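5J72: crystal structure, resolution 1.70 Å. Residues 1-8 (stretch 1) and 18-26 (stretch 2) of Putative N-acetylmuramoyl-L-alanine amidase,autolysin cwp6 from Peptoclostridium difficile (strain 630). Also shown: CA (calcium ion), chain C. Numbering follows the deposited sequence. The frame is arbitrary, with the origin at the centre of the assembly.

Stretch 1, residues 1-8: SDININLQ
Stretch 2 (18-26) SNASVKFKE

Antiparallel strands pair by alternating hydrogen-bonded and non-hydrogen-bonded positions, and residues 3-7 and 18-24 of this putative amidase illustrate the rule. Their axes run at 172° and approach to 4.7 Å; phi/psi values stay in the extended region, near -120/130 in the middle of both strands. CA-CA separations alternate accordingly, 5.1 Å for Asn6 to Ser21 but 4.5 Å for Ile5 to Val22.

Ser18 (chi1 t) brings OG to 3.5 Å from Gln8 CB. At Asn19 (chi1 m) the ladder is closed partly by a side chain: Gln8 N donates to Asn19 O (2.9 Å), while Asn19 N donates to Gln8 OE1 (2.9 Å, 173°). The extended t,t rotamer of Gln8, whose backbone has turned to -70/-43, makes this possible. Ala20 sits opposite Leu7 (m,t), with Ala20 CB 3.8 Å from Leu7 CD2.

Ser21 (t) forms the next hydrogen-bonded pair: Asn6 N to Ser21 O is 2.7 Å, and Ser21 N to Asn6 O is 3.0 Å. Their side chains share the face carrying Asn4 and Lys23, where Asn6 (t, chi2 30°) also directs OD1 to the calcium ion at 2.6 Å. Val22 (t) returns to the apolar face, its CG2 4.1 Å from Ile5 CG1 (Ile5 m,t) and its CG1 4.2 Å from Ile3 CG1. Its CA lies 3.3 Å from Asn4 O, a CA-H...O contact typical of a non-hydrogen-bonded site.

Lys23 (chi1 t) repeats the pattern of two reciprocal hydrogen bonds: Asn4 N to Lys23 O, 2.9 Å; Lys23 N to Asn4 O, 3.0 Å. Phe24 (m, chi2 77°) presents one ring face to Ile3 (t,t), whose CD1 reaches Phe24 CE2 at 3.7 Å. Beyond the strand, Lys25, at -65/-42, donates its N to Asp2 O (2.8 Å, 167°), and a water links Asp2 O to Glu26 N.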

# COMPACT_ATOMS: atom_id res chain seq x y z
N SER A 1 20.90 28.87 -0.95
CA SER A 1 20.23 30.16 -0.87
C SER A 1 20.33 30.81 0.51
O SER A 1 20.76 30.19 1.45
CB SER A 1 18.79 30.00 -1.29
OG SER A 1 18.79 29.62 -2.65
N ASP A 2 19.98 32.05 0.61
CA ASP A 2 20.07 32.76 1.87
C ASP A 2 19.13 32.18 2.91
O ASP A 2 19.47 32.18 4.10
CB ASP A 2 19.71 34.23 1.65
CG ASP A 2 20.78 34.88 0.77
OD1 ASP A 2 21.99 34.66 1.04
OD2 ASP A 2 20.41 35.59 -0.20
N ILE A 3 17.96 31.69 2.45
CA ILE A 3 16.98 31.11 3.35
C ILE A 3 16.27 29.98 2.66
O ILE A 3 15.90 30.14 1.48
CB ILE A 3 15.98 32.19 3.85
CG1 ILE A 3 14.95 31.56 4.78
CG2 ILE A 3 15.32 32.87 2.63
CD1 ILE A 3 14.21 32.62 5.62
N ASN A 4 16.10 28.86 3.32
CA ASN A 4 15.39 27.76 2.68
C ASN A 4 14.33 27.31 3.70
O ASN A 4 14.68 27.12 4.87
CB ASN A 4 16.33 26.56 2.38
CG ASN A 4 15.49 25.43 1.71
OD1 ASN A 4 14.96 24.51 2.41
ND2 ASN A 4 15.26 25.45 0.40
N ILE A 5 13.09 27.17 3.30
CA ILE A 5 12.07 26.72 4.26
C ILE A 5 11.54 25.34 3.77
O ILE A 5 10.96 25.26 2.68
CB ILE A 5 10.91 27.75 4.25
CG1 ILE A 5 11.40 29.11 4.79
CG2 ILE A 5 9.77 27.26 5.11
CD1 ILE A 5 10.29 30.23 4.61
N ASN A 6 11.66 24.33 4.57
CA ASN A 6 11.21 22.99 4.14
C ASN A 6 10.04 22.53 5.00
O ASN A 6 10.25 22.22 6.18
CB ASN A 6 12.37 22.02 4.33
CG ASN A 6 11.98 20.61 3.81
OD1 ASN A 6 11.16 20.46 2.87
ND2 ASN A 6 12.56 19.55 4.31
N LEU A 7 8.83 22.51 4.41
CA LEU A 7 7.63 22.10 5.15
C LEU A 7 7.31 20.65 4.75
O LEU A 7 7.37 20.30 3.56
CB LEU A 7 6.42 22.99 4.77
CG LEU A 7 6.64 24.49 5.12
CD1 LEU A 7 5.29 25.26 4.79
CD2 LEU A 7 7.08 24.65 6.60
N GLN A 8 6.98 19.83 5.72
CA GLN A 8 6.70 18.40 5.37
C GLN A 8 5.40 18.18 4.56
O GLN A 8 5.39 17.42 3.56
CB GLN A 8 6.67 17.60 6.64
CG GLN A 8 6.29 16.09 6.40
CD GLN A 8 6.20 15.36 7.73
OE1 GLN A 8 5.86 15.96 8.74
NE2 GLN A 8 6.47 14.01 7.72
N SER A 18 3.18 18.77 11.17
CA SER A 18 4.02 18.83 9.99
C SER A 18 5.44 19.25 10.42
O SER A 18 5.61 20.31 11.05
CB SER A 18 3.46 19.83 8.97
OG SER A 18 4.34 19.97 7.86
N ASN A 19 6.47 18.46 10.07
CA ASN A 19 7.79 18.89 10.44
C ASN A 19 8.23 20.08 9.59
O ASN A 19 8.01 20.09 8.38
CB ASN A 19 8.84 17.74 10.25
CG ASN A 19 8.55 16.56 11.11
OD1 ASN A 19 8.05 16.74 12.23
ND2 ASN A 19 8.84 15.34 10.68
N ALA A 20 8.91 21.05 10.20
CA ALA A 20 9.41 22.22 9.46
C ALA A 20 10.87 22.42 9.76
O ALA A 20 11.32 22.27 10.91
CB ALA A 20 8.67 23.49 9.87
N SER A 21 11.61 22.78 8.74
CA SER A 21 13.02 23.03 8.88
C SER A 21 13.36 24.31 8.10
O SER A 21 13.02 24.40 6.90
CB SER A 21 13.77 21.81 8.32
OG SER A 21 15.15 22.09 8.16
N VAL A 22 13.97 25.30 8.76
CA VAL A 22 14.42 26.53 8.12
C VAL A 22 15.96 26.67 8.25
O VAL A 22 16.50 26.57 9.35
CB VAL A 22 13.73 27.75 8.73
CG1 VAL A 22 14.24 29.02 8.08
CG2 VAL A 22 12.21 27.63 8.50
N LYS A 23 16.63 26.91 7.13
CA LYS A 23 18.08 27.03 7.15
C LYS A 23 18.47 28.39 6.66
O LYS A 23 17.96 28.79 5.59
CB LYS A 23 18.67 25.94 6.22
CG LYS A 23 20.22 25.83 6.34
CD LYS A 23 20.69 24.49 5.70
CE LYS A 23 21.53 23.67 6.65
NZ LYS A 23 22.68 24.45 7.16
N PHE A 24 19.30 29.12 7.39
CA PHE A 24 19.75 30.45 6.95
C PHE A 24 21.24 30.38 6.58
O PHE A 24 21.98 29.72 7.31
CB PHE A 24 19.69 31.53 8.07
CG PHE A 24 18.29 32.00 8.36
CD1 PHE A 24 17.42 31.22 9.11
CD2 PHE A 24 17.86 33.25 7.93
CE1 PHE A 24 16.14 31.68 9.41
CE2 PHE A 24 16.56 33.72 8.24
CZ PHE A 24 15.72 32.93 8.98
N LYS A 25 21.65 31.06 5.54
CA LYS A 25 23.07 31.11 5.18
C LYS A 25 23.79 31.87 6.34
O LYS A 25 24.86 31.47 6.80
CB LYS A 25 23.26 31.88 3.87
CG LYS A 25 24.77 32.13 3.60
CD LYS A 25 25.31 31.16 2.60
CE LYS A 25 26.78 31.44 2.36
N GLU A 26 23.18 32.94 6.81
CA GLU A 26 23.73 33.74 7.87
C GLU A 26 23.67 33.06 9.26
O GLU A 26 22.70 32.36 9.57
CB GLU A 26 22.96 35.06 7.92
CG GLU A 26 23.57 36.05 8.91
CD GLU A 26 22.74 37.34 9.05
OE1 GLU A 26 23.16 38.21 9.80
OE2 GLU A 26 21.68 37.49 8.43
CA CA C . 11.72 20.82 0.31
O HOH W 1 19.66 28.38 3.32
O HOH W 2 20.85 34.23 5.37
O HOH W 3 15.47 23.89 5.21
O HOH W 4 12.45 23.02 0.94
O HOH W 5 10.27 19.25 6.80
O HOH W 6 9.48 21.35 -0.05
O HOH W 7 12.29 21.63 -1.54
O HOH W 8 10.96 18.70 -0.17